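Local structure of mandelate racemase/muconate lactonizing enzyme family protein (Sorangium cellulosum, 3S5S) at residues A53-F58 / G297-S302; L134-T139 / M158-L163; K164-G169 / D194-L199; A189-D194 / L214-A219; S309-A314 / L346-I351. The protein belongs to the mandelate racemase/muconate lactonizing enzyme family of the enolase superfamily, pairing an N-terminal capping domain with a modified (beta/alpha)8-barrel. All coordinates share one frame; numbering follows the deposited sequence. Where two conformers were deposited one is given.

Interaction 1 (A53-F58 / G297-S302)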
# COMPACT_ATOMS: atom_id res chain seq x y z
N ALA A 53 17.67 -7.98 11.60
CA ALA A 53 18.12 -7.41 12.86
C ALA A 53 17.13 -7.86 13.94
O ALA A 53 16.43 -7.03 14.54
CB ALA A 53 18.17 -5.90 12.78
N PRO A 54 17.05 -9.17 14.19
CA PRO A 54 16.09 -9.59 15.19
C PRO A 54 16.54 -9.09 16.55
O PRO A 54 17.74 -8.95 16.80
CB PRO A 54 16.20 -11.12 15.15
CG PRO A 54 17.64 -11.41 14.68
CD PRO A 54 17.84 -10.29 13.64
N LEU A 55 15.59 -8.81 17.41
CA LEU A 55 15.90 -8.25 18.70
C LEU A 55 15.11 -9.06 19.70
O LEU A 55 13.89 -8.90 19.84
CB LEU A 55 15.55 -6.76 18.74
CG LEU A 55 15.95 -5.99 20.03
CD1 LEU A 55 17.45 -5.99 20.28
CD2 LEU A 55 15.44 -4.58 19.99
N PRO A 56 15.81 -10.00 20.35
CA PRO A 56 15.17 -10.96 21.23
C PRO A 56 14.39 -10.20 22.30
O PRO A 56 13.25 -10.55 22.61
CB PRO A 56 16.36 -11.71 21.85
CG PRO A 56 17.46 -11.56 20.90
CD PRO A 56 17.24 -10.27 20.17
N ALA A 57 15.00 -9.15 22.82
CA ALA A 57 14.42 -8.43 23.93
C ALA A 57 13.16 -7.68 23.50
O ALA A 57 12.34 -7.37 24.35
CB ALA A 57 15.43 -7.47 24.55
N PHE A 58 13.00 -7.44 22.19
CA PHE A 58 11.79 -6.79 21.67
C PHE A 58 10.60 -7.73 21.41
O PHE A 58 9.49 -7.40 21.81
CB PHE A 58 12.09 -5.98 20.41
CG PHE A 58 10.91 -5.20 19.89
CD1 PHE A 58 10.69 -3.88 20.29
CD2 PHE A 58 10.02 -5.78 18.99
CE1 PHE A 58 9.59 -3.17 19.81
CE2 PHE A 58 8.92 -5.08 18.51
CZ PHE A 58 8.70 -3.77 18.92
N GLY A 297 10.44 3.67 12.78
CA GLY A 297 11.33 3.26 13.86
C GLY A 297 12.18 2.12 13.38
O GLY A 297 12.33 1.92 12.17
N GLY A 298 12.79 1.39 14.31
CA GLY A 298 13.56 0.23 13.92
C GLY A 298 14.01 -0.61 15.08
O GLY A 298 13.80 -0.26 16.21
N MET A 299 14.61 -1.75 14.76
CA MET A 299 15.27 -2.62 15.74
C MET A 299 16.69 -2.05 15.99
O MET A 299 16.86 -0.85 15.96
CB MET A 299 15.26 -4.05 15.20
CG MET A 299 14.24 -5.01 15.84
SD MET A 299 12.60 -4.43 16.30
CE MET A 299 12.98 -3.51 17.76
N VAL A 300 17.71 -2.89 16.22
CA VAL A 300 19.11 -2.38 16.36
C VAL A 300 19.83 -2.66 15.05
O VAL A 300 20.38 -3.72 14.87
CB VAL A 300 19.85 -3.01 17.54
CG1 VAL A 300 21.30 -2.55 17.60
CG2 VAL A 300 19.12 -2.71 18.85
N GLU A 301 19.79 -1.70 14.14
CA GLU A 301 20.06 -1.90 12.71
C GLU A 301 21.31 -1.14 12.24
O GLU A 301 21.58 -0.03 12.70
CB GLU A 301 18.81 -1.45 11.90
CG GLU A 301 17.52 -2.23 12.28
CD GLU A 301 16.22 -1.68 11.69
OE1 GLU A 301 16.23 -0.64 10.98
OE2 GLU A 301 15.16 -2.26 11.97
N SER A 302 22.05 -1.71 11.29
CA SER A 302 23.13 -0.96 10.64
C SER A 302 22.53 0.07 9.67
O SER A 302 21.29 0.25 9.58
CB SER A 302 24.03 -1.91 9.86
OG SER A 302 23.44 -2.33 8.61
O HOH W 1 17.55 -5.67 16.35

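Interaction 2 (L134-T139 / M158-L163)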
# COMPACT_ATOMS: atom_id res chain seq x y z
N LEU A 134 15.30 13.49 5.99
CA LEU A 134 14.55 13.28 7.27
C LEU A 134 15.33 13.83 8.42
O LEU A 134 16.52 14.04 8.29
CB LEU A 134 14.20 11.81 7.54
CG LEU A 134 13.38 11.01 6.52
CD1 LEU A 134 13.41 9.54 6.88
CD2 LEU A 134 11.90 11.49 6.39
N THR A 135 14.65 14.11 9.53
CA THR A 135 15.28 14.57 10.76
C THR A 135 15.01 13.53 11.84
O THR A 135 13.85 13.26 12.16
CB THR A 135 14.75 15.92 11.14
OG1 THR A 135 15.19 16.84 10.16
CG2 THR A 135 15.27 16.41 12.49
N THR A 136 16.08 12.95 12.38
CA THR A 136 15.95 11.87 13.39
C THR A 136 16.01 12.34 14.83
O THR A 136 16.72 13.27 15.14
CB THR A 136 16.95 10.65 13.13
OG1 THR A 136 16.61 9.54 13.97
CG2 THR A 136 18.42 11.06 13.24
N ASP A 137 15.24 11.72 15.72
CA ASP A 137 15.50 11.84 17.15
C ASP A 137 16.74 11.00 17.50
O ASP A 137 17.29 10.32 16.62
CB ASP A 137 14.28 11.42 17.99
CG ASP A 137 13.99 9.93 17.93
OD1 ASP A 137 14.90 9.09 17.83
OD2 ASP A 137 12.81 9.57 18.03
N ILE A 138 17.18 11.07 18.74
CA ILE A 138 18.24 10.22 19.23
C ILE A 138 17.86 9.78 20.61
O ILE A 138 17.10 10.44 21.32
CB ILE A 138 19.64 10.92 19.26
CG1 ILE A 138 20.78 9.88 19.46
CG2 ILE A 138 19.66 12.07 20.31
CD1 ILE A 138 22.22 10.50 19.67
N THR A 139 18.39 8.64 21.01
CA THR A 139 17.82 7.97 22.12
C THR A 139 18.74 7.99 23.31
O THR A 139 19.94 7.85 23.19
CB THR A 139 17.25 6.57 21.69
OG1 THR A 139 17.14 5.72 22.83
CG2 THR A 139 18.11 5.93 20.69
N MET A 158 24.64 18.80 19.17
CA MET A 158 24.77 18.28 17.80
C MET A 158 23.58 18.66 16.92
O MET A 158 23.66 18.51 15.69
CB MET A 158 24.91 16.75 17.77
CG MET A 158 26.28 16.21 18.13
SD MET A 158 27.58 16.68 17.00
CE MET A 158 28.95 16.29 18.02
N GLY A 159 22.49 19.11 17.55
CA GLY A 159 21.32 19.63 16.86
C GLY A 159 20.04 18.88 17.07
O GLY A 159 19.06 19.10 16.34
N PHE A 160 20.03 17.97 18.04
CA PHE A 160 18.89 17.08 18.19
C PHE A 160 17.84 17.79 18.99
O PHE A 160 18.05 18.05 20.17
CB PHE A 160 19.28 15.72 18.83
CG PHE A 160 20.06 14.81 17.90
CD1 PHE A 160 19.41 13.85 17.17
CD2 PHE A 160 21.43 14.92 17.79
CE1 PHE A 160 20.12 13.00 16.33
CE2 PHE A 160 22.14 14.08 16.96
CZ PHE A 160 21.49 13.10 16.23
N ARG A 161 16.71 18.07 18.33
CA ARG A 161 15.55 18.72 18.94
C ARG A 161 14.54 17.69 19.46
O ARG A 161 13.57 18.04 20.15
CB ARG A 161 14.86 19.64 17.92
CG ARG A 161 15.67 20.95 17.53
CD ARG A 161 15.05 22.20 18.22
NE ARG A 161 15.96 23.35 18.26
CZ ARG A 161 15.95 24.28 19.23
NH1 ARG A 161 15.06 24.19 20.23
NH2 ARG A 161 16.81 25.30 19.19
N ALA A 162 14.77 16.41 19.16
CA ALA A 162 13.87 15.38 19.67
C ALA A 162 14.68 14.31 20.38
O ALA A 162 15.64 13.78 19.82
CB ALA A 162 13.01 14.80 18.57
N LEU A 163 14.30 14.01 21.62
CA LEU A 163 14.97 12.96 22.38
C LEU A 163 13.99 11.89 22.82
O LEU A 163 12.95 12.20 23.41
CB LEU A 163 15.64 13.56 23.59
CG LEU A 163 16.56 14.73 23.29
CD1 LEU A 163 16.98 15.30 24.59
CD2 LEU A 163 17.75 14.27 22.45

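Interaction 3 (K164-G169 / D194-L199)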
# COMPACT_ATOMS: atom_id res chain seq x y z
N LYS A 164 14.36 10.64 22.55
CA LYS A 164 13.63 9.47 22.98
C LYS A 164 14.31 8.91 24.23
O LYS A 164 15.47 8.47 24.19
CB LYS A 164 13.65 8.44 21.86
CG LYS A 164 13.07 7.07 22.19
CD LYS A 164 12.58 6.46 20.88
CE LYS A 164 12.39 4.94 20.92
NZ LYS A 164 11.39 4.46 19.89
N VAL A 165 13.58 8.88 25.32
CA VAL A 165 14.18 8.45 26.56
C VAL A 165 13.64 7.06 26.85
O VAL A 165 12.43 6.89 26.95
CB VAL A 165 13.86 9.46 27.71
CG1 VAL A 165 14.33 8.94 29.06
CG2 VAL A 165 14.48 10.81 27.41
N LYS A 166 14.52 6.06 26.95
CA LYS A 166 14.05 4.73 27.34
C LYS A 166 13.64 4.79 28.80
O LYS A 166 14.19 5.61 29.55
CB LYS A 166 15.07 3.62 27.07
CG LYS A 166 15.39 3.39 25.56
CD LYS A 166 14.41 2.49 24.81
CE LYS A 166 14.52 2.81 23.32
NZ LYS A 166 13.88 1.85 22.33
N VAL A 167 12.64 4.02 29.18
CA VAL A 167 12.12 4.02 30.55
C VAL A 167 11.52 2.67 30.99
O VAL A 167 11.19 1.82 30.17
CB VAL A 167 11.13 5.21 30.85
CG1 VAL A 167 11.87 6.56 30.88
CG2 VAL A 167 9.93 5.23 29.86
N GLY A 168 11.37 2.51 32.31
CA GLY A 168 10.96 1.23 32.90
C GLY A 168 12.06 0.18 33.04
O GLY A 168 13.24 0.46 32.85
N GLY A 169 11.64 -1.03 33.40
CA GLY A 169 12.54 -2.17 33.62
C GLY A 169 13.23 -2.13 34.98
O GLY A 169 12.75 -1.50 35.92
N ASP A 194 9.73 6.26 25.86
CA ASP A 194 9.52 4.90 25.36
C ASP A 194 9.58 3.92 26.53
O ASP A 194 10.59 3.84 27.23
CB ASP A 194 10.60 4.54 24.33
CG ASP A 194 10.26 3.29 23.51
OD1 ASP A 194 9.40 2.48 23.93
OD2 ASP A 194 10.86 3.10 22.42
N GLY A 195 8.50 3.16 26.73
CA GLY A 195 8.38 2.23 27.85
C GLY A 195 8.74 0.81 27.44
O GLY A 195 9.04 -0.04 28.28
N ASN A 196 8.70 0.54 26.14
CA ASN A 196 8.84 -0.82 25.61
C ASN A 196 8.05 -1.80 26.44
O ASN A 196 8.51 -2.89 26.74
CB ASN A 196 10.32 -1.25 25.49
CG ASN A 196 11.02 -0.61 24.27
OD1 ASN A 196 11.94 0.21 24.41
ND2 ASN A 196 10.57 -0.98 23.05
N GLY A 197 6.85 -1.39 26.85
CA GLY A 197 5.91 -2.30 27.48
C GLY A 197 6.27 -2.73 28.88
O GLY A 197 5.58 -3.58 29.49
N GLY A 198 7.33 -2.14 29.42
CA GLY A 198 7.81 -2.49 30.76
C GLY A 198 7.27 -1.60 31.86
O GLY A 198 7.93 -1.40 32.89
N LEU A 199 6.08 -1.03 31.66
CA LEU A 199 5.44 -0.28 32.71
C LEU A 199 4.05 -0.84 32.99
O LEU A 199 3.62 -1.85 32.41
CB LEU A 199 5.35 1.21 32.35
CG LEU A 199 6.55 2.18 32.37
CD1 LEU A 199 7.62 1.87 31.31
CD2 LEU A 199 6.08 3.63 32.17

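Interaction 4 (A189-D194 / L214-A219)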
# COMPACT_ATOMS: atom_id res chain seq x y z
N ALA A 189 14.43 20.71 23.84
CA ALA A 189 14.15 19.39 23.24
C ALA A 189 12.80 18.78 23.59
O ALA A 189 12.36 18.75 24.74
CB ALA A 189 15.28 18.44 23.50
N SER A 190 12.12 18.35 22.54
CA SER A 190 10.91 17.56 22.61
C SER A 190 11.28 16.18 23.20
O SER A 190 12.37 15.65 22.92
CB SER A 190 10.47 17.34 21.17
OG SER A 190 9.11 17.67 20.99
N LEU A 191 10.38 15.58 23.98
CA LEU A 191 10.65 14.24 24.52
C LEU A 191 9.71 13.12 24.05
O LEU A 191 8.51 13.29 23.98
CB LEU A 191 10.68 14.28 26.03
CG LEU A 191 11.75 15.17 26.69
CD1 LEU A 191 11.68 14.96 28.16
CD2 LEU A 191 13.23 14.96 26.18
N ILE A 192 10.28 11.97 23.72
CA ILE A 192 9.53 10.73 23.61
C ILE A 192 9.92 9.79 24.80
O ILE A 192 11.08 9.36 24.94
CB ILE A 192 9.82 10.01 22.28
CG1 ILE A 192 9.13 10.71 21.12
CG2 ILE A 192 9.30 8.57 22.31
CD1 ILE A 192 9.92 10.60 19.83
N LEU A 193 8.96 9.48 25.65
CA LEU A 193 9.16 8.47 26.68
C LEU A 193 8.74 7.11 26.10
O LEU A 193 7.55 6.88 25.83
CB LEU A 193 8.40 8.84 27.96
CG LEU A 193 8.46 10.30 28.44
CD1 LEU A 193 7.74 10.48 29.75
CD2 LEU A 193 9.87 10.83 28.63
N ASP A 194 9.73 6.26 25.86
CA ASP A 194 9.52 4.90 25.36
C ASP A 194 9.58 3.92 26.53
O ASP A 194 10.59 3.84 27.23
CB ASP A 194 10.60 4.54 24.33
CG ASP A 194 10.26 3.29 23.51
OD1 ASP A 194 9.40 2.48 23.93
OD2 ASP A 194 10.86 3.10 22.42
N LEU A 214 7.42 20.01 35.08
CA LEU A 214 8.79 20.51 34.93
C LEU A 214 8.95 21.40 33.68
O LEU A 214 10.03 21.93 33.42
CB LEU A 214 9.77 19.35 34.82
CG LEU A 214 10.34 18.68 36.06
CD1 LEU A 214 11.13 17.46 35.62
CD2 LEU A 214 11.22 19.65 36.82
N GLY A 215 7.89 21.54 32.88
CA GLY A 215 7.95 22.36 31.66
C GLY A 215 8.40 21.61 30.41
O GLY A 215 8.53 22.21 29.33
N ALA A 216 8.65 20.32 30.55
CA ALA A 216 9.10 19.53 29.40
C ALA A 216 7.98 19.35 28.39
O ALA A 216 6.80 19.11 28.74
CB ALA A 216 9.66 18.18 29.83
N ASP A 217 8.35 19.48 27.12
CA ASP A 217 7.44 19.20 26.05
C ASP A 217 7.56 17.70 25.74
O ASP A 217 8.38 17.26 24.92
CB ASP A 217 7.75 20.16 24.89
CG ASP A 217 7.09 19.79 23.57
OD1 ASP A 217 5.92 19.35 23.53
OD2 ASP A 217 7.77 19.94 22.53
N VAL A 218 6.75 16.90 26.43
CA VAL A 218 6.59 15.49 26.10
C VAL A 218 5.75 15.41 24.84
O VAL A 218 4.58 15.75 24.84
CB VAL A 218 5.91 14.66 27.26
CG1 VAL A 218 5.62 13.21 26.81
CG2 VAL A 218 6.77 14.67 28.50
N ALA A 219 6.36 15.01 23.75
CA ALA A 219 5.68 14.99 22.46
C ALA A 219 4.99 13.65 22.19
O ALA A 219 4.09 13.56 21.35
CB ALA A 219 6.69 15.30 21.37

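Interaction 5 (S309-A314 / L346-I351)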
# COMPACT_ATOMS: atom_id res chain seq x y z
N SER A 309 14.63 1.88 5.67
CA SER A 309 13.59 2.61 6.40
C SER A 309 13.47 4.08 6.04
O SER A 309 12.37 4.60 5.95
CB SER A 309 13.84 2.52 7.89
OG SER A 309 13.56 1.18 8.33
N ALA A 310 14.59 4.77 5.83
CA ALA A 310 14.51 6.19 5.53
C ALA A 310 13.91 6.35 4.13
O ALA A 310 13.04 7.19 3.93
CB ALA A 310 15.83 6.85 5.68
N CYS A 311 14.29 5.48 3.19
CA CYS A 311 13.73 5.50 1.82
C CYS A 311 12.24 5.30 1.90
O CYS A 311 11.49 5.97 1.19
CB CYS A 311 14.31 4.36 0.99
SG CYS A 311 16.00 4.62 0.46
N PHE A 312 11.82 4.39 2.78
CA PHE A 312 10.41 4.07 2.98
C PHE A 312 9.66 5.32 3.51
O PHE A 312 8.76 5.85 2.82
CB PHE A 312 10.28 2.81 3.89
CG PHE A 312 8.88 2.50 4.38
CD1 PHE A 312 8.06 1.63 3.68
CD2 PHE A 312 8.39 3.03 5.59
CE1 PHE A 312 6.73 1.28 4.15
CE2 PHE A 312 7.08 2.72 6.08
CZ PHE A 312 6.25 1.82 5.34
N ALA A 313 10.03 5.77 4.71
CA ALA A 313 9.41 6.96 5.34
C ALA A 313 9.47 8.22 4.42
O ALA A 313 8.43 8.83 4.18
CB ALA A 313 10.03 7.24 6.64
N ALA A 314 10.66 8.60 3.91
CA ALA A 314 10.72 9.81 3.05
C ALA A 314 10.00 9.65 1.70
O ALA A 314 9.50 10.61 1.16
CB ALA A 314 12.21 10.29 2.82
N LEU A 346 19.20 13.35 7.91
CA LEU A 346 19.44 12.21 7.05
C LEU A 346 19.11 12.67 5.67
O LEU A 346 18.03 13.24 5.44
CB LEU A 346 18.52 11.07 7.43
CG LEU A 346 18.65 10.65 8.90
CD1 LEU A 346 17.69 9.49 9.26
CD2 LEU A 346 20.12 10.30 9.22
N SER A 347 20.03 12.49 4.75
CA SER A 347 19.77 12.91 3.38
C SER A 347 19.87 11.71 2.45
O SER A 347 20.75 10.89 2.64
CB SER A 347 20.77 13.99 2.97
OG SER A 347 20.94 13.90 1.56
N LEU A 348 18.98 11.61 1.45
CA LEU A 348 18.96 10.45 0.58
C LEU A 348 19.33 10.76 -0.88
O LEU A 348 19.41 9.85 -1.71
CB LEU A 348 17.63 9.72 0.63
CG LEU A 348 16.95 9.23 1.90
CD1 LEU A 348 15.59 8.73 1.47
CD2 LEU A 348 17.72 8.17 2.71
N GLU A 349 19.61 12.03 -1.16
CA GLU A 349 19.92 12.52 -2.52
C GLU A 349 21.03 11.76 -3.26
O GLU A 349 20.98 11.64 -4.53
CB GLU A 349 20.23 14.03 -2.47
CG GLU A 349 18.98 14.93 -2.71
CD GLU A 349 19.29 16.45 -2.89
OE1 GLU A 349 20.46 16.88 -2.65
OE2 GLU A 349 18.35 17.22 -3.27
N GLY A 350 22.00 11.24 -2.52
CA GLY A 350 23.09 10.52 -3.15
C GLY A 350 22.78 9.06 -3.49
O GLY A 350 23.64 8.34 -3.93
N ILE A 351 21.55 8.62 -3.22
CA ILE A 351 21.14 7.27 -3.50
C ILE A 351 20.50 7.30 -4.86
O ILE A 351 19.50 8.03 -5.09
CB ILE A 351 20.17 6.76 -2.45
CG1 ILE A 351 20.90 6.65 -1.12
CG2 ILE A 351 19.54 5.40 -2.89
CD1 ILE A 351 19.99 6.48 0.06

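Interaction 1 (A53-F58 / G297-S302)
Ala53 and Glu301 bring two irregular backbone runs to 5.8 Å between their CA atoms, where the segment leading into the short helix 56-59 of the N-terminal domain meets the loop between strand 293-296 and helix 303-316 of the barrel. This is the capping-domain-to-barrel interface of the enolase superfamily fold, and no direct hydrogen bond crosses it between the two segments. A water links the backbones instead: it accepts from Val300 N at 2.8 Å and donates to Ala53 O at a distance so short, 2.5 Å, that its exact length is uncertain. Met299 carries most of the apolar contact, although it has a second conformer, so the details of its side chain are less sure. In the conformer described, bends at chi2 (38°) and chi3 (-75°) carry CG past Leu55 CB and lay the thioether over one face of the Phe58 ring. There Met299 CE sits 3.7 Å from the centroid of the Phe58 ring, a CH-pi contact displaced toward the rim, and Met299 SD adds a Met-aromatic contact. Leu55 CD2 reaches Met299 CE in this conformer, while Leu55 CD1 meets CG2 of Val300 at 3.9 Å. Ala53 directs its CB at the barrel loop, resting against Val300 O and Glu301 CG. Around the two segments, Asn35 of strand 28-42 hydrogen-bonds Val300 O, and Glu51 bonds the hydroxyl of Ser302, which also caps Leu304 N at the start of helix 303-316. The extended Glu301 side chain lies back along the loop, and its OE2 takes the N-H of Met299 at 2.9 Å from above the carboxylate plane.

Interaction 2 (L134-T139 / M158-L163)
Ile138 and Leu163 form a parallel bridge, their CA atoms 5.3 Å apart, between strands 133-140 and 162-166, the first two strands of the barrel, joined through helix 146-158 in a beta-alpha-beta crossover. Within these two segments the backbones share one weak hydrogen bond, from Ile138 N to Ala162 O at 3.3 Å, supplemented by a CA-H...O contact from Leu163 CA to Ile138 O. The apolar centre is the Phe160 ring, which lies across Ile138 at about a right angle. Over one ring face sits the branched part of the isoleucine: Ile138 CB is 3.6 Å from Phe160 CD1, and Ile138 CG2 makes a CH-pi contact 3.9 Å from the centroid of the Phe160 ring. Chi1 of -166° leaves CG2 of Ile138 between N and the carbonyl carbon, where it faces both the ring and Leu163 CD2, the latter at 3.6 Å. Ile138 and Leu163 run alongside each other, and Ala155 of helix 146-158 touches Ile138, Leu163 and Phe160 alike. Elsewhere, Asp137 packs its CB against Ala162 CB at 3.7 Å. The methyl of Thr136 lies beside Phe160, while its hydroxyl is held by the backbone N of Leu324 and itself donates to Asp137 O at 2.8 Å, in the carbonyl plane on a lone pair.

Interaction 3 (K164-G169 / D194-L199)
Asp194 and Lys164 form a salt bridge, with NZ of Lys164 2.9 Å from OD2 of Asp194, toward the C-terminal ends of neighbouring parallel strands of the barrel; the carboxylate oxygen is less surely placed in the model. NZ of Lys166 lies 3.3 Å from the same OD2 of Asp194, a weak ion pair, its chain bent at chi2 (-84°) to run alongside Asp194, and makes a weak hydrogen bond to Asn196 OD1. The ammonium of Lys164 also pairs with Asp323 and Glu222, so it sits among three carboxylates and probably offsets the closeness of Asp194 and Glu222. The other carboxylate oxygen, Asp194 OD1, accepts from Asn196 N at 3.0 Å in an Asx turn. Along the backbone, the strands pair through Asp194 N to Val165 O, also 3.0 Å, and through a weak, bent bond from Val167 N to Asp194 O. Past them the chain turns back in a type I' turn from Gly195 to Gly198. The turn leads to Leu199, which packs against the 164-169 segment at its glycine end: CD1 of Leu199 rests 3.8 Å from CA of Gly168 and 4.3 Å from CG2 of Val167.

Interaction 4 (A189-D194 / L214-A219)
Leu191 pairs with Val218 in a parallel bridge, gripped by two backbone hydrogen bonds: its N donates to Asp217 O, and its O receives the N-H of Ala219, both at 2.8 Å. Next to the bridge, the Ser190 hydroxyl OG donates to OD2 of Asp217 at 3.1 Å, reaching the carboxylate from above its plane, 53° out. Asp217 extends its CG anti to its backbone N (chi1 167°), which brings OD2 within range of the serine. Ala219 CB stands 3.4 Å from the same Ser190 OG, so a methyl and a carboxylate both border the hydroxyl. On the side of Leu191 and Val218 the contact is apolar and looser. There Leu191 CD1 approaches Ala216 CB at 4.2 Å, and Leu193 CG lies 4.4 Å from Val218 CG1. Further out, Ile179 and Ile182 of helix 175-185 pack on Leu191. The two strands belong to a beta-alpha-beta unit connected through helix 201-213, and their short axes make an angle of 54°. Gly215, with positive phi, ends that helix in a Schellman motif and turns the chain toward strand 217-222. The contact thus divides its chemistry: a polar serine-aspartate link lies on the face of Ser190 and Asp217, the latter solvent-exposed, whereas the buried leucine and valine side chains make looser, purely apolar contacts that probably add only modest dispersion.

Interaction 5 (S309-A314 / L346-I351)
Leu348 is the bump of this contact, its isobutyl end set against a shallow hollow on helix 303-316 formed by Ala310, Cys311 and Ala314. One turn of helix separates Ala310 from Ala314, and their small methyls leave the leucine a low surface to lie against. Its two branches divide the work: CD2 of Leu348 meets Ala310 CB at 3.8 Å, while CD1 of Leu348 settles between the turns, 4.0 Å from Ala314 CB and 3.7 Å from the backbone CA of Cys311. That last approach brings the leucine down to the helix backbone, with Leu348 CD1 also 3.9 Å from Ala310 O. Leu348 holds CG anti to its carbonyl carbon (chi1 -53°), and with chi2 extended at 173° the fork projects from the segment toward the helix. The thiol of Cys311 forms one wall of the hollow, with SG 4.3 Å from Leu348 CD1. Ile351 CD1 approaches the same Cys311 SG more loosely, at 4.4 Å. A type I turn from Leu348 to Ile351 brings both side chains to the helix, secured by a backbone bond from Ile351 N to Leu348 O. Leu134 of the first barrel strand packs beside the same alanines, and Phe339 touches Leu348 as well. The contact joins the last barrel helix to the chain that follows strand 345-347. With no hydrogen bond across the two segments, and every touching residue buried, cohesion here probably rests on dispersion and the exclusion of water, as the leucine fork lies against the helix surface.

In the fold
From the N terminus, the chain first enters interaction 1, whose second half returns only after most of the barrel has been built; the long loop it closes joins the N-terminal domain to the barrel and encloses interactions 2, 3 and 4. Interaction 2 closes the first beta-alpha-beta unit, and interaction 4 closes another, around helix 201-213. Interactions 3 and 4 cross, sharing Asp194, because strand 190-194 has strand 162-166 on one side and strand 217-222 on the other. Backbone bonds link interactions 2, 3 and 4 into one continuous sheet. Interaction 5 follows in series after interaction 1, bringing the last barrel helix and the segment after strand 345-347 together beside Leu134 of interaction 2.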